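Local coordinates for protein VAPBC49 (PDB 5AF3) that possibly acts as the antitoxin of a type II toxin-antitoxin pair, with VapC45 as its cognate toxin, and carries a putative helix-turn-helix DNA-binding domain, at residues A[54-65]-A[70-82]. Numbering follows the deposited sequence.
Sequences QPIITALPHPTG and LPFVGIAEAYVLN
Thr58 and Gly74 bring an extended loop against the first turns of helix 72-86, their CA atoms 4.2 Å apart, while Ala59 lies beside Leu70 just ahead of the helix. The closeness depends on the missing side chain of Gly74: Thr58 O lies over the side of Gly74 on which a CB would project, and it receives a CA-H...O contact from Gly74 CA at 3.3 Å. That oxygen is buried and has no conventional hydrogen-bond partner. One turn further on, a single carboxylate oxygen grips the loop twice. Glu77 OE1 accepts hydrogen bonds from Thr58 N at 2.8 Å, bent at the hydrogen (142°) although the donor lies nearly along the C-O bond, and from Thr58 OG1 at 2.7 Å, on the syn side and 18° out of the carboxylate plane. The hydroxyl can join the amide there because chi1 of -55° sets OG1 beside the backbone N. The same torsion sends CG2 the other way, to Pro71 CG and Val73 CG1. Glu77 OE2 is hydrogen-bonded to His108 ND1, which would limit rotation of the carboxylate. Apolar branches flank this polar clasp. Ile57 straddles Ala78, its CG2 reaching Leu81 CD1 at 3.5 Å and its CD1 meeting Leu70 CD2 at 3.8 Å; Ile56 CD1 presses tightly on Leu81 CD1 as well. At the far end Leu60 CD1 rests on the ring of N-cap Pro71. Helices 20-27 and 31-38 border the same apolar layer through Leu27 and Leu34, both against Ala78. The contact fastens the loop between helix 31-38 and strand 68-70 to the start of helix 72-86, within the putative helix-turn-helix domain.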
loop_
_atom_site.group_PDB
_atom_site.type_symbol
_atom_site.label_atom_id
_atom_site.label_comp_id
_atom_site.label_asym_id
_atom_site.label_seq_id
_atom_site.Cartn_x
_atom_site.Cartn_y
_atom_site.Cartn_z
ATOM N N GLN A 54 -18.060 -7.206 22.824
ATOM C CA GLN A 54 -16.831 -7.861 23.289
ATOM C C GLN A 54 -15.686 -7.883 22.233
ATOM O O GLN A 54 -15.946 -8.026 21.029
ATOM C CB GLN A 54 -17.135 -9.267 23.795
ATOM N N PRO A 55 -14.420 -7.715 22.691
ATOM C CA PRO A 55 -13.237 -7.717 21.809
ATOM C C PRO A 55 -13.052 -9.026 21.048
ATOM O O PRO A 55 -13.318 -10.103 21.602
ATOM C CB PRO A 55 -12.067 -7.521 22.787
ATOM C CG PRO A 55 -12.673 -6.864 23.971
ATOM C CD PRO A 55 -14.034 -7.492 24.098
ATOM N N ILE A 56 -12.590 -8.943 19.801
ATOM C CA ILE A 56 -12.212 -10.137 19.061
ATOM C C ILE A 56 -10.698 -10.279 18.799
ATOM O O ILE A 56 -10.246 -11.236 18.153
ATOM C CB ILE A 56 -13.021 -10.300 17.728
ATOM C CG1 ILE A 56 -12.867 -9.080 16.819
ATOM C CG2 ILE A 56 -14.502 -10.581 18.045
ATOM C CD1 ILE A 56 -13.487 -9.269 15.379
ATOM N N ILE A 57 -9.923 -9.319 19.308
ATOM C CA ILE A 57 -8.454 -9.463 19.357
ATOM C C ILE A 57 -7.913 -9.218 20.767
ATOM O O ILE A 57 -8.566 -8.587 21.603
ATOM C CB ILE A 57 -7.728 -8.544 18.343
ATOM C CG1 ILE A 57 -7.940 -7.054 18.641
ATOM C CG2 ILE A 57 -8.172 -8.898 16.890
ATOM C CD1 ILE A 57 -7.197 -6.096 17.654
ATOM N N THR A 58 -6.711 -9.729 21.006
ATOM C CA THR A 58 -6.072 -9.576 22.315
ATOM C C THR A 58 -5.508 -8.144 22.411
ATOM O O THR A 58 -4.669 -7.744 21.597
ATOM C CB THR A 58 -4.982 -10.666 22.530
ATOM O OG1 THR A 58 -5.574 -11.959 22.344
ATOM C CG2 THR A 58 -4.346 -10.598 23.968
ATOM N N ALA A 59 -6.029 -7.381 23.371
ATOM C CA ALA A 59 -5.589 -6.010 23.642
ATOM C C ALA A 59 -5.421 -5.817 25.141
ATOM O O ALA A 59 -6.070 -6.488 25.936
ATOM C CB ALA A 59 -6.580 -5.004 23.099
ATOM N N LEU A 60 -4.567 -4.881 25.523
ATOM C CA LEU A 60 -4.282 -4.630 26.944
ATOM C C LEU A 60 -4.471 -3.148 27.186
ATOM O O LEU A 60 -4.354 -2.357 26.234
ATOM C CB LEU A 60 -2.840 -5.054 27.286
ATOM C CG LEU A 60 -2.454 -6.546 27.158
ATOM C CD1 LEU A 60 -1.028 -6.739 26.622
ATOM C CD2 LEU A 60 -2.644 -7.310 28.469
ATOM N N PRO A 61 -4.757 -2.747 28.447
ATOM C CA PRO A 61 -4.935 -1.320 28.747
ATOM C C PRO A 61 -3.622 -0.572 28.456
ATOM O O PRO A 61 -2.550 -1.125 28.697
ATOM C CB PRO A 61 -5.272 -1.321 30.243
ATOM C CG PRO A 61 -5.830 -2.687 30.494
ATOM C CD PRO A 61 -4.930 -3.563 29.660
ATOM N N HIS A 62 -3.709 0.638 27.892
ATOM C CA HIS A 62 -2.508 1.357 27.471
ATOM C C HIS A 62 -1.643 1.703 28.699
ATOM O O HIS A 62 -2.189 2.057 29.748
ATOM C CB HIS A 62 -2.834 2.589 26.604
ATOM C CG HIS A 62 -3.260 3.805 27.377
ATOM N ND1 HIS A 62 -2.374 4.584 28.094
ATOM C CD2 HIS A 62 -4.470 4.399 27.512
ATOM C CE1 HIS A 62 -3.023 5.587 28.659
ATOM N NE2 HIS A 62 -4.298 5.502 28.319
ATOM N N PRO A 63 -0.311 1.554 28.584
ATOM C CA PRO A 63 0.573 1.949 29.688
ATOM C C PRO A 63 0.472 3.456 29.974
ATOM O O PRO A 63 -0.054 4.228 29.148
ATOM C CB PRO A 63 1.978 1.581 29.164
ATOM C CG PRO A 63 1.717 0.490 28.132
ATOM C CD PRO A 63 0.467 1.007 27.454
ATOM N N THR A 64 0.932 3.855 31.157
ATOM C CA THR A 64 0.957 5.265 31.555
ATOM C C THR A 64 1.800 6.006 30.532
ATOM O O THR A 64 2.883 5.542 30.176
ATOM C CB THR A 64 1.528 5.423 32.984
ATOM O OG1 THR A 64 0.761 4.602 33.877
ATOM C CG2 THR A 64 1.428 6.875 33.459
ATOM N N GLY A 65 1.264 7.109 30.021
ATOM C CA GLY A 65 1.920 7.887 28.957
ATOM C C GLY A 65 2.275 7.168 27.658
ATOM O O GLY A 65 3.307 7.460 27.045
ATOM N N LEU A 70 -1.763 -3.570 21.625
ATOM C CA LEU A 70 -1.747 -4.958 21.161
ATOM C C LEU A 70 -0.424 -5.657 21.467
ATOM O O LEU A 70 0.639 -5.242 21.001
ATOM C CB LEU A 70 -2.025 -5.016 19.663
ATOM C CG LEU A 70 -3.259 -4.258 19.166
ATOM C CD1 LEU A 70 -3.381 -4.477 17.628
ATOM C CD2 LEU A 70 -4.490 -4.728 19.917
ATOM N N PRO A 71 -0.504 -6.760 22.207
ATOM C CA PRO A 71 0.677 -7.628 22.302
ATOM C C PRO A 71 0.827 -8.332 20.943
ATOM O O PRO A 71 -0.088 -8.212 20.076
ATOM C CB PRO A 71 0.319 -8.584 23.456
ATOM C CG PRO A 71 -1.210 -8.658 23.439
ATOM C CD PRO A 71 -1.687 -7.292 22.922
ATOM N N PHE A 72 1.927 -9.040 20.720
ATOM C CA PHE A 72 2.165 -9.643 19.416
ATOM C C PHE A 72 1.071 -10.635 18.977
ATOM O O PHE A 72 0.666 -10.672 17.789
ATOM C CB PHE A 72 3.541 -10.319 19.303
ATOM C CG PHE A 72 3.825 -10.813 17.939
ATOM C CD1 PHE A 72 4.270 -9.929 16.941
ATOM C CD2 PHE A 72 3.565 -12.137 17.596
ATOM C CE1 PHE A 72 4.498 -10.419 15.647
ATOM C CE2 PHE A 72 3.792 -12.615 16.306
ATOM C CZ PHE A 72 4.262 -11.747 15.331
ATOM N N VAL A 73 0.611 -11.457 19.918
ATOM C CA VAL A 73 -0.510 -12.365 19.604
ATOM C C VAL A 73 -1.746 -11.591 19.087
ATOM O O VAL A 73 -2.461 -12.109 18.179
ATOM C CB VAL A 73 -0.889 -13.320 20.800
ATOM C CG1 VAL A 73 -1.508 -12.552 21.926
ATOM C CG2 VAL A 73 -1.798 -14.484 20.297
ATOM N N GLY A 74 -2.015 -10.412 19.657
ATOM C CA GLY A 74 -3.136 -9.558 19.246
ATOM C C GLY A 74 -2.989 -9.004 17.824
ATOM O O GLY A 74 -3.974 -8.893 17.071
ATOM N N ILE A 75 -1.783 -8.579 17.449
ATOM C CA ILE A 75 -1.596 -8.133 16.062
ATOM C C ILE A 75 -1.733 -9.304 15.069
ATOM O O ILE A 75 -2.189 -9.124 13.925
ATOM C CB ILE A 75 -0.287 -7.301 15.823
ATOM C CG1 ILE A 75 -0.553 -6.303 14.675
ATOM C CG2 ILE A 75 0.903 -8.186 15.508
ATOM C CD1 ILE A 75 0.572 -5.308 14.457
ATOM N N ALA A 76 -1.382 -10.510 15.521
ATOM C CA ALA A 76 -1.457 -11.705 14.682
ATOM C C ALA A 76 -2.947 -12.013 14.463
ATOM O O ALA A 76 -3.367 -12.286 13.333
ATOM C CB ALA A 76 -0.742 -12.910 15.400
ATOM N N GLU A 77 -3.733 -11.940 15.541
ATOM C CA GLU A 77 -5.199 -12.120 15.461
ATOM C C GLU A 77 -5.823 -11.027 14.551
ATOM O O GLU A 77 -6.654 -11.311 13.680
ATOM C CB GLU A 77 -5.784 -12.081 16.875
ATOM C CG GLU A 77 -5.301 -13.300 17.711
ATOM C CD GLU A 77 -5.630 -13.209 19.189
ATOM O OE1 GLU A 77 -5.765 -12.073 19.702
ATOM O OE2 GLU A 77 -5.783 -14.313 19.805
ATOM N N ALA A 78 -5.381 -9.787 14.715
ATOM C CA ALA A 78 -5.860 -8.676 13.856
ATOM C C ALA A 78 -5.489 -8.907 12.386
ATOM O O ALA A 78 -6.281 -8.616 11.485
ATOM C CB ALA A 78 -5.331 -7.307 14.356
ATOM N N TYR A 79 -4.294 -9.439 12.149
ATOM C CA TYR A 79 -3.817 -9.726 10.821
ATOM C C TYR A 79 -4.724 -10.758 10.140
ATOM O O TYR A 79 -5.153 -10.561 8.986
ATOM C CB TYR A 79 -2.373 -10.207 10.839
ATOM C CG TYR A 79 -1.890 -10.752 9.516
ATOM C CD1 TYR A 79 -1.444 -9.897 8.495
ATOM C CD2 TYR A 79 -1.846 -12.127 9.298
ATOM C CE1 TYR A 79 -0.987 -10.415 7.301
ATOM C CE2 TYR A 79 -1.383 -12.640 8.135
ATOM C CZ TYR A 79 -0.983 -11.793 7.124
ATOM O OH TYR A 79 -0.528 -12.365 5.961
ATOM N N VAL A 80 -5.054 -11.817 10.872
ATOM C CA VAL A 80 -5.913 -12.883 10.324
ATOM C C VAL A 80 -7.339 -12.384 10.069
ATOM O O VAL A 80 -7.878 -12.618 8.999
ATOM C CB VAL A 80 -5.898 -14.111 11.210
ATOM C CG1 VAL A 80 -6.958 -15.155 10.753
ATOM C CG2 VAL A 80 -4.468 -14.773 11.150
ATOM N N LEU A 81 -7.922 -11.693 11.033
ATOM C CA LEU A 81 -9.233 -11.068 10.862
ATOM C C LEU A 81 -9.261 -10.090 9.686
ATOM O O LEU A 81 -10.261 -9.973 9.000
ATOM C CB LEU A 81 -9.635 -10.336 12.117
ATOM C CG LEU A 81 -10.016 -11.188 13.332
ATOM C CD1 LEU A 81 -10.332 -10.264 14.471
ATOM C CD2 LEU A 81 -11.248 -12.078 12.947
ATOM N N ASN A 82 -8.168 -9.375 9.461
ATOM C CA ASN A 82 -8.100 -8.511 8.278
ATOM C C ASN A 82 -8.087 -9.280 6.969
ATOM O O ASN A 82 -8.624 -8.797 5.940
ATOM C CB ASN A 82 -6.909 -7.564 8.355
ATOM C CG ASN A 82 -7.046 -6.391 7.375
ATOM O OD1 ASN A 82 -8.150 -5.889 7.140
ATOM N ND2 ASN A 82 -5.932 -5.983 6.779
#